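Local coordinates for protein acylphosphatase (Coxiella burnetii, PDB 3TRG) that catalyses the hydrolysis of acyl phosphates to a carboxylate and inorganic phosphate, at residues N10-H15 / D61-L66; V16-K21 / E68-G73; K21-F26 / V44-H49; V25-S30 / A77-V82; G42-K45 / D51-L54. One frame throughout, in Å; residues are numbered along the deposited sequence. Where two conformers were deposited one is given.

Interaction 1. Residues N10-H15 / D61-L66; sequences NETCIH and DSIMIL. With EDO (1,2-ethanediol), chain C.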
# COMPACT_ATOMS: atom_id res chain seq x y z
N ASN A 10 8.64 -14.16 8.22
CA ASN A 10 9.03 -13.46 7.00
C ASN A 10 8.03 -12.43 6.52
O ASN A 10 8.20 -11.85 5.44
CB ASN A 10 9.31 -14.47 5.88
CG ASN A 10 10.60 -15.23 6.08
OD1 ASN A 10 11.57 -14.69 6.62
ND2 ASN A 10 10.64 -16.49 5.65
N GLU A 11 6.97 -12.18 7.29
CA GLU A 11 5.98 -11.21 6.85
C GLU A 11 5.62 -10.22 7.95
O GLU A 11 5.72 -10.52 9.14
CB GLU A 11 4.72 -11.91 6.33
CG GLU A 11 5.01 -12.86 5.18
CD GLU A 11 3.81 -13.68 4.74
OE1 GLU A 11 2.70 -13.47 5.27
OE2 GLU A 11 3.99 -14.54 3.86
N THR A 12 5.22 -9.02 7.54
CA THR A 12 4.69 -8.05 8.49
C THR A 12 3.66 -7.18 7.78
O THR A 12 3.31 -7.44 6.64
CB THR A 12 5.81 -7.18 9.09
OG1 THR A 12 5.30 -6.44 10.21
CG2 THR A 12 6.38 -6.23 8.04
N CYS A 13 3.17 -6.16 8.47
CA CYS A 13 2.19 -5.25 7.88
C CYS A 13 2.62 -3.81 8.11
O CYS A 13 3.25 -3.50 9.13
CB CYS A 13 0.81 -5.46 8.50
SG CYS A 13 0.03 -7.05 8.18
N ILE A 14 2.26 -2.94 7.17
CA ILE A 14 2.46 -1.50 7.34
C ILE A 14 1.17 -0.74 7.05
O ILE A 14 0.29 -1.24 6.35
CB ILE A 14 3.60 -0.95 6.44
CG1 ILE A 14 3.22 -1.08 4.96
CG2 ILE A 14 4.93 -1.65 6.75
CD1 ILE A 14 4.15 -0.29 4.03
N HIS A 15 1.07 0.46 7.61
CA HIS A 15 -0.02 1.38 7.31
C HIS A 15 0.60 2.61 6.66
O HIS A 15 1.66 3.08 7.09
CB HIS A 15 -0.74 1.76 8.61
CG HIS A 15 -1.83 2.77 8.42
ND1 HIS A 15 -1.66 4.10 8.74
CD2 HIS A 15 -3.09 2.65 7.96
CE1 HIS A 15 -2.78 4.76 8.48
NE2 HIS A 15 -3.67 3.90 8.01
N ASP A 61 10.68 -7.40 1.72
CA ASP A 61 11.23 -6.89 0.47
C ASP A 61 10.12 -6.30 -0.39
O ASP A 61 10.27 -5.21 -0.94
CB ASP A 61 11.96 -7.99 -0.30
CG ASP A 61 13.33 -8.32 0.28
OD1 ASP A 61 13.67 -7.81 1.36
OD2 ASP A 61 14.05 -9.10 -0.36
N SER A 62 9.00 -7.02 -0.51
CA SER A 62 7.86 -6.54 -1.28
C SER A 62 7.28 -5.26 -0.68
O SER A 62 6.98 -4.30 -1.40
CB SER A 62 6.77 -7.60 -1.38
OG SER A 62 7.18 -8.66 -2.23
N ILE A 63 7.12 -5.24 0.63
CA ILE A 63 6.64 -4.05 1.32
C ILE A 63 7.51 -2.84 0.98
O ILE A 63 7.01 -1.76 0.64
CB ILE A 63 6.59 -4.28 2.85
CG1 ILE A 63 5.47 -5.26 3.20
CG2 ILE A 63 6.42 -2.96 3.60
CD1 ILE A 63 5.39 -5.61 4.66
N MSE A 64 8.83 -3.02 1.04
CA MSE A 64 9.74 -1.91 0.80
C MSE A 64 9.82 -1.47 -0.66
O MSE A 64 10.09 -0.31 -0.95
CB MSE A 64 11.12 -2.21 1.38
CG MSE A 64 11.10 -2.34 2.90
SE MSE A 64 10.47 -0.69 3.76
CE MSE A 64 11.98 0.44 3.31
N ILE A 65 9.59 -2.40 -1.58
CA ILE A 65 9.45 -2.04 -2.97
C ILE A 65 8.18 -1.20 -3.16
O ILE A 65 8.20 -0.18 -3.86
CB ILE A 65 9.42 -3.28 -3.87
CG1 ILE A 65 10.79 -3.97 -3.84
CG2 ILE A 65 9.02 -2.91 -5.30
CD1 ILE A 65 10.80 -5.30 -4.54
N LEU A 66 7.10 -1.61 -2.51
CA LEU A 66 5.85 -0.84 -2.58
C LEU A 66 6.01 0.59 -2.05
O LEU A 66 5.59 1.54 -2.71
CB LEU A 66 4.74 -1.54 -1.80
CG LEU A 66 3.39 -0.81 -1.82
CD1 LEU A 66 2.80 -0.85 -3.22
CD2 LEU A 66 2.44 -1.45 -0.82
C1 EDO C . 1.52 5.97 9.17
O1 EDO C . 0.53 5.22 9.89
C2 EDO C . 0.85 6.68 8.00
O2 EDO C . -0.06 7.67 8.48
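Ile63 on helix 60-69 packs against Thr12 and Ile14 of strand 11-19, a worked example of helix-on-sheet packing in the ferredoxin-like alpha/beta sandwich of the acylphosphatases. The strand segment 11-15 and the helix segment run at 25° to each other, with their axes 9.3 Å apart at the closest. That spacing leaves room for one layer of aliphatic side chains.

Ile63 supplies most of the layer from its side; it was modelled in two conformers, and what follows holds for one of them. From CB the chain divides. The short branch, CG2, lies anti to the backbone N and meets Ile14, coming 3.5 Å from Ile14 CD1 and 3.7 Å from Ile14 CG2, as the two side chains slide past each other in opposite directions. The long branch goes through CG1 with an extended second torsion (chi2 177°), which carries CD1 to Thr12. There Ile63 CD1 lies 3.4 Å from the backbone Thr12 O and 3.6 Å from Thr12 CG2, the two side chains crossing at about a right angle. Thr12 thus offers its methyl to the helix, while its OG1 is hydrogen-bonded to Glu86.

Cys13, the next residue, turns its side chain from the helix and forms a disulfide with Cys57. Farther along the strand sits 1,2-ethanediol, probably from the crystallisation liquor; His15 ND1 donates to its O1, in the ring plane, an almost straight bond of 2.7 Å.

Interaction 2. Residues V16-K21 / E68-G73; sequences VTVSGK and EWLWEG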
# COMPACT_ATOMS: atom_id res chain seq x y z
N VAL A 16 -0.05 3.13 5.63
CA VAL A 16 0.52 4.23 4.84
C VAL A 16 -0.53 5.29 4.53
O VAL A 16 -1.69 4.97 4.28
CB VAL A 16 1.04 3.72 3.49
CG1 VAL A 16 1.96 4.77 2.84
CG2 VAL A 16 1.76 2.38 3.65
N THR A 17 -0.10 6.55 4.56
CA THR A 17 -0.86 7.62 3.93
C THR A 17 0.01 8.27 2.85
O THR A 17 1.21 8.46 3.02
CB THR A 17 -1.36 8.68 4.92
OG1 THR A 17 -0.27 9.18 5.70
CG2 THR A 17 -2.42 8.09 5.84
N VAL A 18 -0.63 8.60 1.73
CA VAL A 18 0.06 9.17 0.58
C VAL A 18 -0.62 10.48 0.23
O VAL A 18 -1.82 10.51 -0.04
CB VAL A 18 0.03 8.23 -0.63
CG1 VAL A 18 0.78 8.84 -1.82
CG2 VAL A 18 0.63 6.87 -0.26
N SER A 19 0.15 11.57 0.23
CA SER A 19 -0.41 12.89 -0.05
C SER A 19 0.04 13.42 -1.41
O SER A 19 1.05 12.98 -1.95
CB SER A 19 -0.02 13.88 1.05
OG SER A 19 1.38 14.13 1.03
N GLY A 20 -0.73 14.37 -1.93
CA GLY A 20 -0.40 15.02 -3.19
C GLY A 20 -1.58 15.05 -4.13
O GLY A 20 -2.74 15.06 -3.70
N LYS A 21 -1.28 15.09 -5.42
CA LYS A 21 -2.30 14.93 -6.45
C LYS A 21 -2.55 13.44 -6.58
O LYS A 21 -1.82 12.74 -7.28
CB LYS A 21 -1.80 15.53 -7.77
CG LYS A 21 -2.49 14.98 -9.02
CD LYS A 21 -3.97 15.30 -9.04
CE LYS A 21 -4.61 14.77 -10.32
NZ LYS A 21 -6.06 15.07 -10.39
N GLU A 68 8.57 2.44 -1.89
CA GLU A 68 9.36 3.28 -2.79
C GLU A 68 8.53 3.67 -4.00
O GLU A 68 8.57 4.82 -4.46
CB GLU A 68 10.65 2.59 -3.22
CG GLU A 68 11.45 3.43 -4.22
CD GLU A 68 12.87 2.94 -4.43
OE1 GLU A 68 13.37 2.16 -3.59
OE2 GLU A 68 13.49 3.35 -5.43
N TRP A 69 7.75 2.72 -4.51
CA TRP A 69 6.91 2.96 -5.68
C TRP A 69 5.82 4.00 -5.40
O TRP A 69 5.39 4.72 -6.30
CB TRP A 69 6.28 1.65 -6.16
CG TRP A 69 5.31 1.87 -7.27
CD1 TRP A 69 5.60 1.99 -8.60
CD2 TRP A 69 3.89 2.02 -7.15
NE1 TRP A 69 4.44 2.20 -9.32
CE2 TRP A 69 3.38 2.22 -8.45
CE3 TRP A 69 3.00 1.99 -6.07
CZ2 TRP A 69 2.02 2.40 -8.70
CZ3 TRP A 69 1.65 2.18 -6.32
CH2 TRP A 69 1.18 2.38 -7.62
N LEU A 70 5.37 4.07 -4.15
CA LEU A 70 4.30 5.00 -3.81
C LEU A 70 4.70 6.46 -4.01
O LEU A 70 3.84 7.33 -4.12
CB LEU A 70 3.81 4.78 -2.37
CG LEU A 70 2.98 3.51 -2.15
CD1 LEU A 70 2.77 3.28 -0.67
CD2 LEU A 70 1.64 3.59 -2.88
N TRP A 71 6.00 6.73 -4.07
CA TRP A 71 6.46 8.09 -4.35
C TRP A 71 6.23 8.45 -5.81
O TRP A 71 6.20 9.63 -6.17
CB TRP A 71 7.94 8.27 -4.00
CG TRP A 71 8.20 8.35 -2.53
CD1 TRP A 71 8.53 7.33 -1.70
CD2 TRP A 71 8.16 9.53 -1.72
NE1 TRP A 71 8.70 7.79 -0.42
CE2 TRP A 71 8.48 9.15 -0.40
CE3 TRP A 71 7.90 10.88 -1.98
CZ2 TRP A 71 8.54 10.06 0.65
CZ3 TRP A 71 7.95 11.78 -0.92
CH2 TRP A 71 8.27 11.37 0.37
N GLU A 72 6.09 7.44 -6.66
CA GLU A 72 5.83 7.64 -8.07
C GLU A 72 4.34 7.55 -8.37
O GLU A 72 3.74 8.48 -8.91
CB GLU A 72 6.60 6.62 -8.92
CG GLU A 72 6.33 6.76 -10.42
CD GLU A 72 7.10 5.74 -11.25
OE1 GLU A 72 7.84 4.93 -10.66
OE2 GLU A 72 6.96 5.76 -12.49
N GLY A 73 3.74 6.42 -8.00
CA GLY A 73 2.32 6.21 -8.24
C GLY A 73 2.05 5.97 -9.71
O GLY A 73 2.99 5.83 -10.50
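Beside Leu70, the residue that packs on Val16 and Val18, the carbonyl oxygen Trp69 O is gripped by two backbone N-H groups. Glu72 N reaches Trp69 O at 2.8 Å, and Gly73 N reaches the same oxygen at 2.9 Å. Together they curl the chain tightly as it leaves helix 60-69. The curl also brings Gly73 CA over one face of the Trp69 indole, 3.8 Å above its plane and offset toward the rim.

Leu70 carries the contact itself, and one methyl does the work. Its CD1 lies 3.9 Å from Val16 CG1 and 4.2 Å from Val18 CG2, so a single branch spans two strand residues that face the same side of the sheet. In the ferredoxin-like fold this is the side on which both helices lie, and here the end of helix 60-69 settles on strand 11-19. Val31 of helix 27-37 also touches Leu70, joining the two helices over the strand.

The valines use different branches. Val16 CG1 stands anti to its own nitrogen (chi1 -164°) and meets the leucine obliquely. In Val18 the branch beside the nitrogen, CG2, takes that part, and the side chain crosses Leu70 at about a right angle; Val18 CG1 lies 4.1 Å from Leu70 O.

Interaction 3. Residues K21-F26 / V44-H49; sequences KVQGVF and VKNLSH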
# COMPACT_ATOMS: atom_id res chain seq x y z
N LYS A 21 -1.28 15.09 -5.42
CA LYS A 21 -2.30 14.93 -6.45
C LYS A 21 -2.55 13.44 -6.58
O LYS A 21 -1.82 12.74 -7.28
CB LYS A 21 -1.80 15.53 -7.77
CG LYS A 21 -2.49 14.98 -9.02
CD LYS A 21 -3.97 15.30 -9.04
CE LYS A 21 -4.61 14.77 -10.32
NZ LYS A 21 -6.06 15.07 -10.39
N VAL A 22 -3.57 12.96 -5.88
CA VAL A 22 -3.84 11.53 -5.81
C VAL A 22 -5.28 11.17 -6.19
O VAL A 22 -5.68 10.02 -6.07
CB VAL A 22 -3.53 10.95 -4.41
CG1 VAL A 22 -2.06 11.15 -4.06
CG2 VAL A 22 -4.44 11.58 -3.35
N GLN A 23 -6.04 12.17 -6.62
CA GLN A 23 -7.42 11.94 -7.06
C GLN A 23 -7.53 11.99 -8.58
O GLN A 23 -6.78 12.69 -9.25
CB GLN A 23 -8.37 12.97 -6.43
CG GLN A 23 -8.87 12.60 -5.04
CD GLN A 23 -7.86 12.90 -3.95
OE1 GLN A 23 -6.99 13.76 -4.11
NE2 GLN A 23 -7.97 12.19 -2.83
N GLY A 24 -8.47 11.22 -9.11
CA GLY A 24 -8.73 11.20 -10.54
C GLY A 24 -7.62 10.58 -11.37
O GLY A 24 -7.48 10.88 -12.55
N VAL A 25 -6.84 9.70 -10.75
CA VAL A 25 -5.74 9.02 -11.44
C VAL A 25 -5.75 7.52 -11.14
O VAL A 25 -4.73 6.85 -11.26
CB VAL A 25 -4.36 9.63 -11.08
CG1 VAL A 25 -4.29 11.09 -11.56
CG2 VAL A 25 -4.09 9.54 -9.58
N PHE A 26 -6.91 7.01 -10.75
CA PHE A 26 -7.05 5.59 -10.48
C PHE A 26 -6.01 5.11 -9.47
O PHE A 26 -5.44 4.03 -9.61
CB PHE A 26 -6.93 4.78 -11.78
CG PHE A 26 -8.03 5.07 -12.77
CD1 PHE A 26 -9.34 4.69 -12.51
CD2 PHE A 26 -7.75 5.69 -13.98
CE1 PHE A 26 -10.35 4.95 -13.43
CE2 PHE A 26 -8.75 5.95 -14.90
CZ PHE A 26 -10.05 5.57 -14.63
N VAL A 44 -6.79 -0.60 0.19
CA VAL A 44 -6.46 0.78 -0.14
C VAL A 44 -7.72 1.59 -0.38
O VAL A 44 -8.69 1.09 -0.95
CB VAL A 44 -5.56 0.86 -1.40
CG1 VAL A 44 -6.25 0.24 -2.62
CG2 VAL A 44 -5.15 2.30 -1.68
N LYS A 45 -7.72 2.84 0.06
CA LYS A 45 -8.83 3.72 -0.24
C LYS A 45 -8.33 5.13 -0.53
O LYS A 45 -7.18 5.47 -0.22
CB LYS A 45 -9.84 3.73 0.90
CG LYS A 45 -9.33 4.38 2.16
CD LYS A 45 -10.26 4.12 3.36
CE LYS A 45 -11.43 5.08 3.38
NZ LYS A 45 -12.01 5.19 4.76
N ASN A 46 -9.19 5.93 -1.14
CA ASN A 46 -8.95 7.35 -1.31
C ASN A 46 -9.77 8.05 -0.26
O ASN A 46 -10.99 7.97 -0.29
CB ASN A 46 -9.44 7.81 -2.69
CG ASN A 46 -8.37 7.74 -3.75
OD1 ASN A 46 -8.23 6.73 -4.43
ND2 ASN A 46 -7.61 8.82 -3.91
N LEU A 47 -9.11 8.73 0.67
CA LEU A 47 -9.85 9.51 1.65
C LEU A 47 -10.43 10.73 0.95
O LEU A 47 -9.73 11.41 0.19
CB LEU A 47 -8.94 9.91 2.82
CG LEU A 47 -8.32 8.74 3.59
CD1 LEU A 47 -7.35 9.26 4.63
CD2 LEU A 47 -9.38 7.86 4.23
N SER A 48 -11.71 11.00 1.18
CA SER A 48 -12.38 12.11 0.51
C SER A 48 -11.71 13.44 0.83
O SER A 48 -11.55 13.79 2.00
CB SER A 48 -13.86 12.14 0.91
OG SER A 48 -14.57 13.12 0.17
N HIS A 49 -11.32 14.17 -0.21
CA HIS A 49 -10.65 15.46 -0.05
C HIS A 49 -9.30 15.35 0.64
O HIS A 49 -8.75 16.35 1.09
CB HIS A 49 -11.54 16.45 0.71
CG HIS A 49 -12.88 16.66 0.08
ND1 HIS A 49 -13.03 17.11 -1.22
CD2 HIS A 49 -14.13 16.47 0.56
CE1 HIS A 49 -14.31 17.20 -1.50
NE2 HIS A 49 -15.00 16.81 -0.44
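Gln23, in the irregular loop 21-26, and Asn46, the last residue of strand 41-46, are the closest pair of the two backbones, their CA atoms 7.5 Å apart. The Asn46 side chain crosses that interval to the loop backbone. Asn46 ND2 donates to Val22 O at 3.1 Å with an N-H...O angle of 148°, and so ties the strand end to the loop. The bond uses the amide better than the carbonyl: Val22 O lies close to the amide plane of Asn46, whereas the nitrogen sits well above the carbonyl plane of Val22.

Gln23 passes alongside Asn46 in the opposite direction, the two amide planes 67° apart. A bend at its second torsion (chi2 79°) folds the side chain so that NE2 comes 3.6 Å from Asn46 ND2, a packing contact between two donors. The polar end of Gln23 finds its hydrogen bond at Gly50 O. Within the loop, Lys21 NZ donates to Gln23 O at 2.7 Å.

Asn46 and Arg28 are the predicted active-site residues, and a loop in this position binds the phosphate in acylphosphatases; the bond to Val22 therefore probably helps hold the asparagine in place. The contact lies where strand 11-19 leads into helix 27-37: Asn46 touches Arg28 on that helix, Val22 packs on Phe27, and both rest on Val52 of strand 52-57.

Interaction 4. Residues V25-S30 / A77-V82; sequences VFFRES and AAVSNV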
# COMPACT_ATOMS: atom_id res chain seq x y z
N VAL A 25 -6.84 9.70 -10.75
CA VAL A 25 -5.74 9.02 -11.44
C VAL A 25 -5.75 7.52 -11.14
O VAL A 25 -4.73 6.85 -11.26
CB VAL A 25 -4.36 9.63 -11.08
CG1 VAL A 25 -4.29 11.09 -11.56
CG2 VAL A 25 -4.09 9.54 -9.58
N PHE A 26 -6.91 7.01 -10.75
CA PHE A 26 -7.05 5.59 -10.48
C PHE A 26 -6.01 5.11 -9.47
O PHE A 26 -5.44 4.03 -9.61
CB PHE A 26 -6.93 4.78 -11.78
CG PHE A 26 -8.03 5.07 -12.77
CD1 PHE A 26 -9.34 4.69 -12.51
CD2 PHE A 26 -7.75 5.69 -13.98
CE1 PHE A 26 -10.35 4.95 -13.43
CE2 PHE A 26 -8.75 5.95 -14.90
CZ PHE A 26 -10.05 5.57 -14.63
N PHE A 27 -5.77 5.92 -8.44
CA PHE A 27 -4.73 5.57 -7.47
C PHE A 27 -5.03 4.27 -6.71
O PHE A 27 -4.14 3.43 -6.56
CB PHE A 27 -4.47 6.73 -6.50
CG PHE A 27 -3.05 6.78 -6.01
CD1 PHE A 27 -2.58 5.81 -5.14
CD2 PHE A 27 -2.18 7.78 -6.42
CE1 PHE A 27 -1.26 5.83 -4.70
CE2 PHE A 27 -0.87 7.81 -5.98
CZ PHE A 27 -0.41 6.84 -5.12
N ARG A 28 -6.27 4.11 -6.25
CA ARG A 28 -6.68 2.89 -5.55
C ARG A 28 -6.38 1.64 -6.37
O ARG A 28 -5.75 0.71 -5.89
CB ARG A 28 -8.18 2.91 -5.24
CG ARG A 28 -8.61 3.82 -4.10
CD ARG A 28 -10.11 3.70 -3.88
NE ARG A 28 -10.78 3.48 -5.16
CZ ARG A 28 -11.78 2.63 -5.37
NH1 ARG A 28 -12.27 1.92 -4.36
NH2 ARG A 28 -12.28 2.50 -6.58
N GLU A 29 -6.86 1.63 -7.60
CA GLU A 29 -6.68 0.47 -8.46
C GLU A 29 -5.20 0.18 -8.71
O GLU A 29 -4.79 -0.98 -8.75
CB GLU A 29 -7.44 0.63 -9.78
CG GLU A 29 -8.96 0.68 -9.61
CD GLU A 29 -9.48 2.07 -9.31
OE1 GLU A 29 -8.68 3.01 -9.14
OE2 GLU A 29 -10.72 2.23 -9.26
N SER A 30 -4.40 1.23 -8.85
CA SER A 30 -2.98 1.06 -9.16
C SER A 30 -2.22 0.46 -7.98
O SER A 30 -1.30 -0.34 -8.16
CB SER A 30 -2.34 2.39 -9.60
OG SER A 30 -2.03 3.23 -8.49
N ALA A 77 -0.23 10.86 -11.45
CA ALA A 77 -0.17 11.11 -10.01
C ALA A 77 1.01 12.01 -9.70
O ALA A 77 2.07 11.90 -10.33
CB ALA A 77 -0.05 9.81 -9.24
N ALA A 78 0.84 12.91 -8.74
CA ALA A 78 1.93 13.76 -8.30
C ALA A 78 2.04 13.70 -6.78
O ALA A 78 1.47 14.53 -6.07
CB ALA A 78 1.73 15.19 -8.76
N VAL A 79 2.77 12.69 -6.30
CA VAL A 79 2.86 12.41 -4.87
C VAL A 79 3.83 13.35 -4.17
O VAL A 79 4.96 13.54 -4.62
CB VAL A 79 3.30 10.94 -4.63
CG1 VAL A 79 3.59 10.69 -3.16
CG2 VAL A 79 2.24 9.98 -5.16
N SER A 80 3.37 13.96 -3.08
CA SER A 80 4.18 14.91 -2.33
C SER A 80 4.79 14.30 -1.07
O SER A 80 5.80 14.79 -0.55
CB SER A 80 3.35 16.14 -1.96
OG SER A 80 2.27 15.78 -1.11
N ASN A 81 4.17 13.25 -0.55
CA ASN A 81 4.71 12.58 0.63
C ASN A 81 4.16 11.17 0.77
O ASN A 81 3.03 10.88 0.38
CB ASN A 81 4.40 13.37 1.90
CG ASN A 81 5.16 12.84 3.10
OD1 ASN A 81 6.37 12.62 3.05
ND2 ASN A 81 4.44 12.63 4.20
N VAL A 82 4.99 10.29 1.33
CA VAL A 82 4.58 8.94 1.69
C VAL A 82 4.97 8.74 3.15
O VAL A 82 6.15 8.85 3.51
CB VAL A 82 5.27 7.88 0.83
CG1 VAL A 82 4.86 6.48 1.27
CG2 VAL A 82 4.95 8.11 -0.64
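Ala77 presses its methyl into the notch between Val25 and Phe27, just where the loop before helix 27-37 gives way to the helix. The small knob is nearly equidistant from its two neighbours: Ala77 CB lies 4.1 Å from Val25 CG2 and 3.9 Å from Phe27 CE2. The valine forms one wall of the notch, and the Phe27 ring, met obliquely at CD2 and CE2, forms the other.

Phe27 also acts as a bump. Its ring extends from the first turn of the helix toward strand 78-87 and puts an edge against Val79, with CE2 3.9 Å from Val79 CG2 and that methyl close to the ring plane. At a chi1 of 172°, Val79 has CG2 beside its nitrogen, and this is the methyl that meets the ring. Val18 of strand 11-19 touches both Phe27 and Val79.

Arg28, a predicted active-site residue, makes a salt bridge with Glu29 whose hydrogen bond is weak, and another with the terminal carboxylate of Arg98. No hydrogen bond crosses between the segments: the fit is one of apolar shape, where the loop and first turn of helix 27-37 meet the start of strand 78-87.

Interaction 5. Residues G42-K45 / D51-L54; sequences GWVK and DVEL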
# COMPACT_ATOMS: atom_id res chain seq x y z
N GLY A 42 -4.06 -6.82 1.91
CA GLY A 42 -4.46 -5.62 2.61
C GLY A 42 -5.54 -4.86 1.87
O GLY A 42 -6.41 -5.46 1.24
N TRP A 43 -5.49 -3.53 1.95
CA TRP A 43 -6.54 -2.71 1.35
C TRP A 43 -6.06 -1.29 1.06
O TRP A 43 -5.06 -0.83 1.62
CB TRP A 43 -7.78 -2.67 2.25
CG TRP A 43 -7.51 -2.19 3.66
CD1 TRP A 43 -7.28 -2.97 4.76
CD2 TRP A 43 -7.44 -0.83 4.11
NE1 TRP A 43 -7.08 -2.18 5.87
CE2 TRP A 43 -7.17 -0.86 5.50
CE3 TRP A 43 -7.58 0.41 3.48
CZ2 TRP A 43 -7.04 0.30 6.26
CZ3 TRP A 43 -7.45 1.56 4.24
CH2 TRP A 43 -7.18 1.50 5.62
N VAL A 44 -6.79 -0.60 0.19
CA VAL A 44 -6.46 0.78 -0.14
C VAL A 44 -7.72 1.59 -0.38
O VAL A 44 -8.69 1.09 -0.95
CB VAL A 44 -5.56 0.86 -1.40
CG1 VAL A 44 -6.25 0.24 -2.62
CG2 VAL A 44 -5.15 2.30 -1.68
N LYS A 45 -7.72 2.84 0.06
CA LYS A 45 -8.83 3.72 -0.24
C LYS A 45 -8.33 5.13 -0.53
O LYS A 45 -7.18 5.47 -0.22
CB LYS A 45 -9.84 3.73 0.90
CG LYS A 45 -9.33 4.38 2.16
CD LYS A 45 -10.26 4.12 3.36
CE LYS A 45 -11.43 5.08 3.38
NZ LYS A 45 -12.01 5.19 4.76
N ASP A 51 -5.87 12.20 1.69
CA ASP A 51 -4.78 11.33 1.27
C ASP A 51 -5.27 9.98 0.79
O ASP A 51 -6.41 9.60 1.05
CB ASP A 51 -3.83 11.07 2.45
CG ASP A 51 -3.13 12.31 2.93
OD1 ASP A 51 -2.99 13.27 2.15
OD2 ASP A 51 -2.69 12.32 4.10
N VAL A 52 -4.40 9.24 0.11
CA VAL A 52 -4.64 7.82 -0.11
C VAL A 52 -4.20 7.09 1.16
O VAL A 52 -3.20 7.46 1.77
CB VAL A 52 -3.87 7.30 -1.34
CG1 VAL A 52 -3.79 5.78 -1.34
CG2 VAL A 52 -4.52 7.81 -2.61
N GLU A 53 -4.97 6.10 1.58
CA GLU A 53 -4.64 5.34 2.78
C GLU A 53 -4.61 3.86 2.44
O GLU A 53 -5.48 3.36 1.73
CB GLU A 53 -5.64 5.60 3.91
CG GLU A 53 -5.30 4.86 5.19
CD GLU A 53 -6.41 4.90 6.22
OE1 GLU A 53 -7.53 5.33 5.88
OE2 GLU A 53 -6.16 4.48 7.37
N LEU A 54 -3.61 3.14 2.95
CA LEU A 54 -3.56 1.70 2.70
C LEU A 54 -2.93 0.93 3.85
O LEU A 54 -2.19 1.48 4.66
CB LEU A 54 -2.80 1.39 1.40
CG LEU A 54 -1.33 1.82 1.37
CD1 LEU A 54 -0.47 0.68 0.85
CD2 LEU A 54 -1.16 3.06 0.51
O HOH W 1 -9.78 5.99 7.23
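Val44 and Leu54 face each other as a non-hydrogen-bonded pair in the antiparallel beta hairpin of strands 41-46 and 52-57, with CA atoms only 4.2 Å apart. Next along the ladder, Lys45 and Glu53 form the hydrogen-bonded pair. Lys45 N gives to Glu53 O at 2.8 Å, and Glu53 N returns the bond to Lys45 O.

The face with Val44 and Leu54 is tight throughout. There Val44 CG2 lies 3.8 Å from Val52 CG1, and the CB atoms of Val44 and Leu54 are 4.0 Å apart. Val31 of helix 27-37 and Val18 of strand 11-19 extend this apolar layer.

The face of Lys45 and Glu53 is polar, close-packed at Trp43 and looser toward the charged ends. Trp43 offers its benzo edge to the glutamate, with CH2 3.5 Å from Glu53 CD and the ring and carboxylate planes steeply inclined, 76° apart. The Glu53 chain is extended, and its OE2 is hydrogen-bonded to His15 NE2. Lys45 runs beside Glu53 in the same direction, bent at chi3 (-82°), and Lys45 NZ stays 4.6 Å from Glu53 OE1. A water links them from one side, donating to Glu53 OE1 at 2.7 Å and accepting a weak bond of 3.4 Å from Lys45 NZ.

The five contacts all involve one mixed sheet: interactions 1, 2 and 4 join it to helices 60-69 and 27-37 or their ends, interaction 5 pairs two strands, and interaction 3 ties a loop to a strand end. Interactions 1 and 2 share strand 11-19 and helix 60-69, centres 15 Å apart; interactions 2 and 4, centres 5 Å apart, are joined by backbone bonds from Ser19 and Lys21 to strand 78-87. Along the chain interactions 1, 2 and 4 cross, their segments alternating, while 3 and 5, sharing Val44 and Lys45, are nested within 1 and 2. Interaction 3 holds Asn46 and interaction 4 Arg28, so the predicted active-site residues lie close together, consistent with one catalytic site.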